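Local coordinates for protein pantothenate synthetase (Francisella tularensis subsp. tularensis, PDB 3N8H) that probably catalyses the ATP-dependent condensation of pantoate with beta-alanine to pantothenate, by way of a pantoyl-adenylate intermediate, at residues 23-28 with 49-54; 72-77 with 190-195; 144-149 with 170-175; 181-186 with 201-206. All blocks are in the same frame, centred on the assembly; numbering follows the deposited sequence.

Contact 1. Residues 23-28 with 49-54; sequences QQKIGF and ENDVVI
Ile26, Gly27 and Phe28 pair in parallel with Val52, Val53 and Ile54, and here the packing is closest. Gly27 bonds to strand 52-54 both as donor and as acceptor: its N donates to Val52 O at 2.7 Å and its O receives Ile54 N at 2.8 Å, both nearly along the C=O axes. Between these bonds the carbonyls also meet CA-H groups, as where Val53 CA lies 3.3 Å from Gly27 O. On the face bearing Ile26, Phe28, Val52 and Ile54, the Ile54 side chain bridges two neighbours. Its CG1 stands anti to the carbonyl carbon (chi1 -61°), which sends CD1 back to Ile26 CG2 at 3.7 Å and leaves CG2 to meet Phe28 CD2 at 3.8 Å. Helix 10-18 packs on this face through Phe13 and Arg17. The two strands belong to the beta-alpha-beta unit of strand 26-31, helix 37-49 and strand 52-57, inside the parallel sheet of the nucleotide-binding domain. On the other face, Gly27, with no side chain, lets the Asn50 amide lie directly over it, Asn50 CG 3.6 Å from Gly27 CA; Asn146 and Tyr148 of the next strand hold this amide by hydrogen bonds. Toward the start of the strands the backbone stays bonded, but the side chains of Lys25 and Asp51 are exposed. Lys25 O takes two donors, Val52 N and Asp51 N, while Asp51 OD2 uses its anti lone pair to receive Lys25 N at 2.8 Å. The Lys25 chain bends at chi2 and chi3, carrying its ammonium away from 49-54, and Gln24 merely rests its CB and amide against Val52 CG2.

Contact 2. Residues 72-77 with 190-195; sequences TYPNQL and RNKNLT. With PRO (proline), chain C.
Two loops meet here beside the active site of a HUP-type nucleotide-binding fold: 72-77, between helices 67-72 and 77-86, and the 3-10 turn 190-193 ahead of helix 196-210. Arg190 ties the contact to the ligand. From CB, with CG anti to the carbonyl carbon (chi1 -79°), its chain runs extended to NE beside the Tyr73 ring. CG comes first, 4.0 Å from Tyr73 CE1, and NE passes the same ring edge at 4.1 Å from CE1 and CD1. The guanidinium then sets its face against that edge: Tyr73 CE1 stands 3.8 Å from CZ, over the centre of the group, and the two planes are 75° apart. At the tip NH1 and NH2 both donate to atom O of the bound proline, each at 2.9 Å, so two bonds grip one oxygen. NH2 also forms a salt bridge with Asp69, which helps fix the rotation of the group. Tyr73 in turn packs edge-to-face with Phe64 and touches Met32 of the predicted ATP site.

Farther from the ligand the contact becomes a surface one. The Pro74 ring fits between the side chains of Lys192 and Asn193, its CB 4.2 Å from Lys192 CD. Lys192 reaches on toward the Gln76 amide and makes a weak hydrogen bond to Ala34 O. Asn193 ND2 donates to Thr72 O at 3.2 Å; the bond is fairly straight at the hydrogen, but ND2 approaches from above the carbonyl plane, 54° out of it.

Contact 3. Residues 144-149 with 170-175; sequences PNNLYL and NTKIIV. With AMP (adenosine monophosphate), chain D.
The Ile174 side chain forms a ridge along one flank of the Tyr148 ring. The two residues point the same way from adjacent strands, and Ile174 CB lies 3.5 Å from Tyr148 CD1. With chi1 at -56° and chi2 at 73°, the isoleucine folds CD1 over the ring, a CH-pi contact 4.1 Å from the centroid. The same methyl fills the notch between the ring and Asn146 CB, 3.7 Å away. Glu49 holds Tyr148 OH from beyond the contact. Beside this, Lys172 curls at chi3 and chi4 until NZ reaches Asn146 OD1 at 3.0 Å, above the amide plane; the other end of that amide goes to Asn50. Strands 146-150 and 172-176 are parallel neighbours joined by helix 154-166 in a beta-alpha-beta unit, and 172-176 is the outermost strand of the sheet within this chain. On the face under helix 154-166, Leu147 CB meets Thr171 CG2, and Ile173 sits between two leucines, its CG1 4.1 Å from Leu147 CD2 and its CG2 4.0 Å from Leu149 CD1. Backbone bonds zigzag between the strands, Leu147 giving its N to Lys172 O and taking Ile174 N on its O. At the loop end Thr171 OG1 donates to Pro144 O at 2.7 Å, and water joins Asn170 O to Asn145 ND2. At the opposite end Leu149 CA abuts O3' of the bound AMP at 3.4 Å.

Contact 4. Residues 181-186 with 201-206; sequences QPSGLP and IANKIY
Tyr206, with chi1 at -83° and chi2 at -98°, swings its ring off helix 196-210 and broadside to the loop 181-186. One face receives the backbone of Leu185: CA stands 3.8 Å from the ring centroid, almost exactly on the normal, a CH-pi contact. Leu185 has CG anti to its backbone N (chi1 179°), so its branches pass the ring and reach the helix, CD1 lying 3.8 Å from Tyr206 CE2 and CD2 3.6 Å from Ala202 CB. Past Leu185, Pro186 crosses the phenol end at about a right angle, with CD 3.2 Å from Tyr206 OH. The loop folds as a type I beta turn from Gln181 to Gly184, closed by Gly184 N to Gln181 O. Gly184 takes up backbone angles suited to glycine, and its carbonyl carbon is 3.4 Å from Tyr206 CD1. Ser183 OG, between its own N and carbonyl carbon, donates to Asn203 OD1 at 2.8 Å from above the amide plane, and accepts a weak bond from Leu185 N. The contact thus docks helix 196-210 on the loop between Gln179 and Leu187, both of which hydrogen-bond AMP, with Leu252 and Asp254 of strand 250-257 alongside. Its chemistry is mostly apolar and buried; the two polar ends are both satisfied, Ser183 by Asn203 and the Tyr206 hydroxyl by Asp254, so the ring is held at its tip as well as across its face.

Overall arrangement
Contacts 1 and 3 are neighbours in one parallel sheet, their centres 10 Å apart, because strands 26-31 and 146-150 lie side by side. Glu49 OE1 meets Tyr148 OH at 2.6 Å, and Asn145 OD1 meets Ile26 N at 2.7 Å. Contacts 2 and 4 lie about 17 Å apart between centres and touch where Asn191 ND2 comes 3.2 Å from Pro186 O; along the chain their segments alternate. Contact 3 is nested in the chain loop closed by contact 2, yet their centres are 27 Å apart. Bound AMP and proline lie between the groups: Leu149 of contact 3 meets AMP, Arg190 of contact 2 holds proline, and the Pro186 side chain of contact 4 is about 5 Å from AMP.

Contact 1. Residues 23-28 with 49-54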
# COMPACT_ATOMS: atom_id res chain seq x y z
N GLN A 23 22.91 15.77 -1.97
CA GLN A 23 24.15 15.51 -1.25
C GLN A 23 23.89 15.17 0.21
O GLN A 23 24.70 14.51 0.87
CB GLN A 23 25.05 16.74 -1.32
CG GLN A 23 25.13 17.38 -2.70
CD GLN A 23 25.53 16.38 -3.76
OE1 GLN A 23 26.07 15.31 -3.46
NE2 GLN A 23 25.28 16.72 -5.02
N GLN A 24 22.75 15.62 0.72
CA GLN A 24 22.44 15.51 2.14
C GLN A 24 21.75 14.19 2.46
O GLN A 24 20.67 13.91 1.96
CB GLN A 24 21.58 16.70 2.58
CG GLN A 24 22.32 18.04 2.51
CD GLN A 24 21.48 19.20 2.98
OE1 GLN A 24 21.91 19.99 3.83
NE2 GLN A 24 20.27 19.32 2.44
N LYS A 25 22.41 13.37 3.27
CA LYS A 25 21.83 12.13 3.76
C LYS A 25 20.70 12.49 4.72
O LYS A 25 20.90 13.26 5.66
CB LYS A 25 22.87 11.29 4.48
CG LYS A 25 24.03 10.85 3.62
CD LYS A 25 24.26 9.35 3.74
CE LYS A 25 23.01 8.57 3.34
NZ LYS A 25 23.19 7.07 3.36
N ILE A 26 19.52 11.92 4.48
CA ILE A 26 18.37 12.16 5.33
C ILE A 26 18.08 10.95 6.21
O ILE A 26 17.89 9.83 5.71
CB ILE A 26 17.13 12.48 4.50
CG1 ILE A 26 17.44 13.56 3.47
CG2 ILE A 26 15.96 12.89 5.41
CD1 ILE A 26 16.24 14.06 2.71
N GLY A 27 18.04 11.17 7.52
CA GLY A 27 17.62 10.15 8.46
C GLY A 27 16.24 10.42 9.03
O GLY A 27 15.88 11.56 9.34
N PHE A 28 15.44 9.37 9.16
CA PHE A 28 14.06 9.55 9.59
C PHE A 28 13.74 8.70 10.81
O PHE A 28 14.00 7.50 10.83
CB PHE A 28 13.11 9.20 8.44
CG PHE A 28 11.64 9.23 8.83
CD1 PHE A 28 10.76 8.25 8.37
CD2 PHE A 28 11.14 10.22 9.66
CE1 PHE A 28 9.41 8.27 8.72
CE2 PHE A 28 9.78 10.26 10.02
CZ PHE A 28 8.92 9.29 9.55
N GLU A 49 24.76 9.72 11.79
CA GLU A 49 24.81 9.02 10.51
C GLU A 49 24.24 9.81 9.32
O GLU A 49 24.26 9.32 8.18
CB GLU A 49 24.06 7.67 10.62
CG GLU A 49 24.92 6.54 11.16
CD GLU A 49 24.23 5.19 11.09
OE1 GLU A 49 23.07 5.13 10.64
OE2 GLU A 49 24.85 4.19 11.50
N ASN A 50 23.72 11.00 9.57
CA ASN A 50 23.02 11.76 8.53
C ASN A 50 23.26 13.27 8.63
O ASN A 50 23.65 13.76 9.69
CB ASN A 50 21.52 11.48 8.58
CG ASN A 50 21.17 10.01 8.32
OD1 ASN A 50 20.94 9.59 7.17
ND2 ASN A 50 21.11 9.24 9.38
N ASP A 51 23.01 13.99 7.54
CA ASP A 51 23.17 15.44 7.52
C ASP A 51 21.87 16.10 7.96
O ASP A 51 21.87 17.19 8.56
CB ASP A 51 23.51 15.93 6.11
CG ASP A 51 24.76 15.27 5.55
OD1 ASP A 51 25.85 15.56 6.07
OD2 ASP A 51 24.65 14.49 4.58
N VAL A 52 20.76 15.43 7.67
CA VAL A 52 19.44 15.93 8.03
C VAL A 52 18.68 14.84 8.76
O VAL A 52 18.57 13.70 8.28
CB VAL A 52 18.66 16.35 6.79
CG1 VAL A 52 17.33 16.98 7.18
CG2 VAL A 52 19.49 17.30 5.94
N VAL A 53 18.16 15.17 9.93
CA VAL A 53 17.34 14.23 10.68
C VAL A 53 15.94 14.81 10.80
O VAL A 53 15.75 16.00 11.12
CB VAL A 53 17.92 13.92 12.10
CG1 VAL A 53 16.97 12.98 12.90
CG2 VAL A 53 19.28 13.28 11.97
N ILE A 54 14.99 13.94 10.48
CA ILE A 54 13.57 14.22 10.57
C ILE A 54 12.97 13.29 11.60
O ILE A 54 13.21 12.07 11.59
CB ILE A 54 12.86 13.90 9.23
CG1 ILE A 54 13.41 14.77 8.10
CG2 ILE A 54 11.34 14.03 9.37
CD1 ILE A 54 12.88 14.36 6.72

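Contact 2. Residues 72-77 with 190-195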
# COMPACT_ATOMS: atom_id res chain seq x y z
N THR A 72 -6.26 7.30 26.16
CA THR A 72 -5.29 7.59 27.20
C THR A 72 -3.85 7.67 26.71
O THR A 72 -2.95 7.93 27.50
CB THR A 72 -5.34 6.49 28.30
OG1 THR A 72 -5.09 5.21 27.70
CG2 THR A 72 -6.72 6.48 29.00
N TYR A 73 -3.61 7.43 25.42
CA TYR A 73 -2.22 7.39 24.96
C TYR A 73 -1.49 8.68 25.34
O TYR A 73 -2.04 9.77 25.21
CB TYR A 73 -2.12 7.16 23.45
CG TYR A 73 -0.71 6.76 23.08
CD1 TYR A 73 -0.27 5.46 23.28
CD2 TYR A 73 0.20 7.71 22.59
CE1 TYR A 73 1.03 5.09 22.97
CE2 TYR A 73 1.50 7.35 22.27
CZ TYR A 73 1.92 6.04 22.47
OH TYR A 73 3.21 5.67 22.15
N PRO A 74 -0.25 8.57 25.85
CA PRO A 74 0.32 9.81 26.42
C PRO A 74 0.51 10.93 25.41
O PRO A 74 0.94 10.72 24.26
CB PRO A 74 1.67 9.34 26.99
CG PRO A 74 1.44 7.90 27.33
CD PRO A 74 0.49 7.37 26.25
N ASN A 75 0.23 12.14 25.86
CA ASN A 75 0.31 13.32 25.01
C ASN A 75 1.08 14.42 25.75
O ASN A 75 0.70 14.79 26.85
CB ASN A 75 -1.10 13.78 24.65
CG ASN A 75 -1.10 15.07 23.89
OD1 ASN A 75 -1.18 15.08 22.66
ND2 ASN A 75 -1.00 16.19 24.61
N GLN A 76 2.15 14.93 25.13
CA GLN A 76 3.01 15.97 25.73
C GLN A 76 3.86 16.68 24.67
O GLN A 76 5.10 16.63 24.69
CB GLN A 76 3.91 15.35 26.80
CG GLN A 76 4.57 14.07 26.33
CD GLN A 76 5.65 13.57 27.27
OE1 GLN A 76 6.84 13.60 26.93
NE2 GLN A 76 5.25 13.10 28.44
N LEU A 77 3.20 17.35 23.74
CA LEU A 77 3.86 17.92 22.57
C LEU A 77 4.92 18.97 22.95
O LEU A 77 6.02 19.00 22.38
CB LEU A 77 2.82 18.51 21.60
CG LEU A 77 3.29 19.21 20.31
CD1 LEU A 77 4.21 18.31 19.45
CD2 LEU A 77 2.08 19.72 19.51
N ARG A 190 3.87 4.28 27.03
CA ARG A 190 2.76 3.87 27.88
C ARG A 190 3.19 3.72 29.35
O ARG A 190 2.34 3.75 30.26
CB ARG A 190 2.13 2.57 27.36
CG ARG A 190 1.18 2.76 26.17
CD ARG A 190 0.56 1.41 25.72
NE ARG A 190 -0.20 1.51 24.48
CZ ARG A 190 0.35 1.40 23.26
NH1 ARG A 190 1.65 1.17 23.14
NH2 ARG A 190 -0.40 1.50 22.17
N ASN A 191 4.50 3.58 29.59
CA ASN A 191 5.02 3.54 30.96
C ASN A 191 4.59 4.78 31.74
O ASN A 191 4.52 4.75 32.97
CB ASN A 191 6.57 3.48 30.98
CG ASN A 191 7.14 2.12 30.60
OD1 ASN A 191 6.43 1.23 30.14
ND2 ASN A 191 8.45 1.97 30.78
N LYS A 192 4.35 5.89 31.03
CA LYS A 192 4.00 7.14 31.72
C LYS A 192 2.61 7.02 32.36
O LYS A 192 2.24 7.83 33.20
CB LYS A 192 4.06 8.35 30.78
CG LYS A 192 5.47 8.67 30.28
CD LYS A 192 5.48 9.17 28.84
CE LYS A 192 6.85 8.97 28.20
NZ LYS A 192 7.41 10.26 27.73
N ASN A 193 1.87 5.99 31.96
CA ASN A 193 0.54 5.75 32.50
C ASN A 193 0.57 4.85 33.73
O ASN A 193 -0.45 4.64 34.38
CB ASN A 193 -0.39 5.18 31.42
CG ASN A 193 -0.85 6.24 30.43
OD1 ASN A 193 -0.72 7.44 30.69
ND2 ASN A 193 -1.38 5.81 29.29
N LEU A 194 1.75 4.33 34.05
CA LEU A 194 1.90 3.48 35.24
C LEU A 194 1.95 4.29 36.52
O LEU A 194 2.69 5.28 36.62
CB LEU A 194 3.19 2.67 35.16
CG LEU A 194 3.39 1.67 34.02
CD1 LEU A 194 4.87 1.21 34.03
CD2 LEU A 194 2.41 0.50 34.16
N THR A 195 1.17 3.87 37.51
CA THR A 195 1.26 4.47 38.83
C THR A 195 2.54 4.01 39.51
O THR A 195 3.28 3.18 38.97
CB THR A 195 0.07 4.08 39.73
OG1 THR A 195 0.14 2.68 40.04
CG2 THR A 195 -1.26 4.39 39.03
N PRO C . 4.16 1.46 19.38
CA PRO C . 3.10 1.35 18.38
C PRO C . 1.74 1.19 19.06
O PRO C . 1.69 1.00 20.28
CB PRO C . 3.47 0.08 17.62
CG PRO C . 4.96 0.03 17.71
CD PRO C . 5.31 0.61 19.06

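Contact 3. Residues 144-149 with 170-175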
# COMPACT_ATOMS: atom_id res chain seq x y z
N PRO A 144 13.25 9.32 2.99
CA PRO A 144 14.54 9.39 3.65
C PRO A 144 15.51 8.39 3.04
O PRO A 144 15.09 7.45 2.37
CB PRO A 144 14.22 8.98 5.09
CG PRO A 144 13.08 8.00 4.92
CD PRO A 144 12.26 8.55 3.78
N ASN A 145 16.79 8.60 3.32
CA ASN A 145 17.83 7.65 2.98
C ASN A 145 17.91 6.53 4.01
O ASN A 145 18.15 5.36 3.66
CB ASN A 145 19.18 8.36 2.91
CG ASN A 145 19.22 9.41 1.83
OD1 ASN A 145 19.27 10.62 2.12
ND2 ASN A 145 19.20 8.97 0.58
N ASN A 146 17.72 6.90 5.28
CA ASN A 146 17.86 5.98 6.40
C ASN A 146 16.69 6.01 7.38
O ASN A 146 16.27 7.08 7.84
CB ASN A 146 19.15 6.24 7.17
CG ASN A 146 20.39 6.00 6.32
OD1 ASN A 146 20.61 4.90 5.81
ND2 ASN A 146 21.19 7.03 6.16
N LEU A 147 16.18 4.83 7.71
CA LEU A 147 15.06 4.70 8.65
C LEU A 147 15.53 4.00 9.92
O LEU A 147 16.13 2.94 9.86
CB LEU A 147 13.93 3.86 8.02
CG LEU A 147 12.68 3.63 8.90
CD1 LEU A 147 12.06 4.96 9.30
CD2 LEU A 147 11.63 2.70 8.19
N TYR A 148 15.23 4.59 11.08
CA TYR A 148 15.68 4.05 12.38
C TYR A 148 14.50 3.49 13.17
O TYR A 148 13.50 4.18 13.39
CB TYR A 148 16.47 5.14 13.17
CG TYR A 148 17.70 5.55 12.38
CD1 TYR A 148 18.92 4.95 12.60
CD2 TYR A 148 17.59 6.43 11.34
CE1 TYR A 148 20.03 5.26 11.82
CE2 TYR A 148 18.68 6.76 10.56
CZ TYR A 148 19.90 6.17 10.80
OH TYR A 148 20.98 6.52 10.00
N LEU A 149 14.62 2.21 13.55
CA LEU A 149 13.56 1.46 14.22
C LEU A 149 14.15 0.75 15.44
O LEU A 149 15.31 0.33 15.42
CB LEU A 149 12.95 0.41 13.28
CG LEU A 149 12.26 0.82 11.97
CD1 LEU A 149 11.79 -0.41 11.20
CD2 LEU A 149 11.08 1.76 12.25
N ASN A 170 13.53 3.07 -1.65
CA ASN A 170 15.00 3.04 -1.54
C ASN A 170 15.46 3.71 -0.26
O ASN A 170 15.91 4.86 -0.25
CB ASN A 170 15.67 3.65 -2.78
CG ASN A 170 17.13 3.26 -2.89
OD1 ASN A 170 17.77 2.92 -1.90
ND2 ASN A 170 17.67 3.31 -4.11
N THR A 171 15.30 2.98 0.84
CA THR A 171 15.59 3.47 2.17
C THR A 171 16.28 2.33 2.91
O THR A 171 15.83 1.19 2.84
CB THR A 171 14.29 3.85 2.90
OG1 THR A 171 13.76 5.06 2.33
CG2 THR A 171 14.56 4.08 4.38
N LYS A 172 17.38 2.62 3.59
CA LYS A 172 18.02 1.60 4.40
C LYS A 172 17.33 1.57 5.77
O LYS A 172 16.90 2.61 6.28
CB LYS A 172 19.51 1.90 4.54
CG LYS A 172 20.26 0.89 5.37
CD LYS A 172 21.71 0.75 4.92
CE LYS A 172 22.68 1.36 5.92
NZ LYS A 172 22.83 2.84 5.76
N ILE A 173 17.21 0.39 6.34
CA ILE A 173 16.64 0.26 7.69
C ILE A 173 17.71 -0.09 8.72
O ILE A 173 18.41 -1.09 8.58
CB ILE A 173 15.51 -0.78 7.72
CG1 ILE A 173 14.30 -0.20 6.98
CG2 ILE A 173 15.13 -1.15 9.16
CD1 ILE A 173 13.43 -1.24 6.36
N ILE A 174 17.83 0.76 9.74
CA ILE A 174 18.77 0.58 10.84
C ILE A 174 18.00 0.17 12.12
O ILE A 174 17.20 0.95 12.63
CB ILE A 174 19.54 1.89 11.12
CG1 ILE A 174 20.27 2.38 9.85
CG2 ILE A 174 20.56 1.67 12.24
CD1 ILE A 174 19.34 2.96 8.79
N VAL A 175 18.22 -1.05 12.60
CA VAL A 175 17.58 -1.53 13.84
C VAL A 175 18.45 -1.21 15.06
O VAL A 175 19.66 -1.43 15.03
CB VAL A 175 17.33 -3.05 13.77
CG1 VAL A 175 16.53 -3.51 14.98
CG2 VAL A 175 16.59 -3.38 12.48
P AMP D . 6.58 4.33 19.41
O1P AMP D . 6.67 5.84 19.58
O2P AMP D . 6.45 3.52 20.66
O3P AMP D . 5.61 3.92 18.35
O5' AMP D . 8.08 3.94 18.96
C5' AMP D . 8.80 4.66 17.95
C4' AMP D . 10.10 3.97 17.64
O4' AMP D . 10.92 3.92 18.85
C3' AMP D . 9.94 2.51 17.16
O3' AMP D . 10.96 2.20 16.20
C2' AMP D . 10.17 1.73 18.44
O2' AMP D . 10.56 0.37 18.28
C1' AMP D . 11.26 2.57 19.11
N9 AMP D . 11.36 2.31 20.55
C8 AMP D . 10.34 2.32 21.44
N7 AMP D . 10.78 2.00 22.68
C5 AMP D . 12.11 1.74 22.59
C6 AMP D . 13.18 1.35 23.53
N6 AMP D . 12.88 1.14 24.82
N1 AMP D . 14.43 1.19 23.07
C2 AMP D . 14.70 1.38 21.75
N3 AMP D . 13.78 1.75 20.83
C4 AMP D . 12.48 1.95 21.19
O HOH W 1 16.18 7.61 -0.42
O HOH W 2 18.81 5.95 -0.27

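Contact 4. Residues 181-186 with 201-206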
# COMPACT_ATOMS: atom_id res chain seq x y z
N GLN A 181 15.29 0.39 31.65
CA GLN A 181 15.50 0.78 33.05
C GLN A 181 16.51 -0.13 33.75
O GLN A 181 16.73 -1.27 33.33
CB GLN A 181 14.19 0.67 33.85
CG GLN A 181 13.09 1.57 33.41
CD GLN A 181 13.42 3.05 33.65
OE1 GLN A 181 14.49 3.38 34.18
NE2 GLN A 181 12.50 3.94 33.26
N PRO A 182 17.07 0.33 34.89
CA PRO A 182 18.04 -0.52 35.56
C PRO A 182 17.53 -1.96 35.84
O PRO A 182 18.32 -2.91 35.80
CB PRO A 182 18.35 0.25 36.84
CG PRO A 182 18.23 1.69 36.41
CD PRO A 182 17.08 1.71 35.41
N SER A 183 16.23 -2.11 36.09
CA SER A 183 15.63 -3.41 36.37
C SER A 183 15.61 -4.31 35.13
O SER A 183 15.52 -5.52 35.25
CB SER A 183 14.18 -3.25 36.89
OG SER A 183 13.35 -2.69 35.89
N GLY A 184 15.70 -3.70 33.95
CA GLY A 184 15.56 -4.43 32.70
C GLY A 184 14.29 -4.05 31.94
O GLY A 184 14.19 -4.26 30.74
N LEU A 185 13.30 -3.50 32.65
CA LEU A 185 12.08 -2.99 32.02
C LEU A 185 12.37 -2.04 30.85
O LEU A 185 12.98 -0.99 31.04
CB LEU A 185 11.22 -2.28 33.09
CG LEU A 185 9.90 -1.63 32.68
CD1 LEU A 185 8.89 -2.69 32.22
CD2 LEU A 185 9.34 -0.81 33.84
N PRO A 186 11.90 -2.40 29.65
CA PRO A 186 12.06 -1.57 28.47
C PRO A 186 11.45 -0.19 28.69
O PRO A 186 10.38 -0.06 29.30
CB PRO A 186 11.22 -2.29 27.40
CG PRO A 186 11.06 -3.65 27.88
CD PRO A 186 11.13 -3.63 29.37
N ILE A 201 5.47 -3.32 40.41
CA ILE A 201 5.09 -4.58 39.80
C ILE A 201 5.95 -4.80 38.55
O ILE A 201 6.49 -5.87 38.34
CB ILE A 201 3.63 -4.57 39.43
CG1 ILE A 201 2.79 -4.47 40.72
CG2 ILE A 201 3.27 -5.82 38.61
CD1 ILE A 201 1.32 -4.24 40.44
N ALA A 202 6.06 -3.77 37.72
CA ALA A 202 6.85 -3.90 36.51
C ALA A 202 8.27 -4.36 36.86
O ALA A 202 8.79 -5.29 36.24
CB ALA A 202 6.86 -2.60 35.72
N ASN A 203 8.88 -3.72 37.86
CA ASN A 203 10.25 -4.09 38.28
C ASN A 203 10.36 -5.53 38.81
O ASN A 203 11.33 -6.23 38.52
CB ASN A 203 10.81 -3.09 39.30
CG ASN A 203 11.09 -1.70 38.70
OD1 ASN A 203 11.40 -1.56 37.50
ND2 ASN A 203 11.00 -0.68 39.54
N LYS A 204 9.37 -5.96 39.59
CA LYS A 204 9.31 -7.35 40.04
C LYS A 204 9.25 -8.35 38.88
O LYS A 204 9.89 -9.40 38.93
CB LYS A 204 8.12 -7.59 40.98
CG LYS A 204 8.32 -7.04 42.39
CD LYS A 204 7.11 -7.31 43.29
CE LYS A 204 5.88 -6.53 42.83
NZ LYS A 204 4.79 -6.56 43.82
N ILE A 205 8.47 -8.05 37.86
CA ILE A 205 8.42 -8.89 36.68
C ILE A 205 9.83 -9.08 36.11
O ILE A 205 10.23 -10.20 35.75
CB ILE A 205 7.50 -8.28 35.58
CG1 ILE A 205 6.03 -8.33 36.00
CG2 ILE A 205 7.71 -8.99 34.23
CD1 ILE A 205 5.09 -7.64 35.00
N TYR A 206 10.59 -7.99 36.01
CA TYR A 206 11.92 -8.05 35.42
C TYR A 206 13.00 -8.64 36.34
O TYR A 206 14.05 -9.10 35.87
CB TYR A 206 12.31 -6.72 34.79
CG TYR A 206 11.71 -6.64 33.42
CD1 TYR A 206 12.46 -6.95 32.29
CD2 TYR A 206 10.36 -6.37 33.27
CE1 TYR A 206 11.88 -6.93 31.03
CE2 TYR A 206 9.77 -6.36 32.02
CZ TYR A 206 10.54 -6.64 30.91
OH TYR A 206 9.93 -6.63 29.69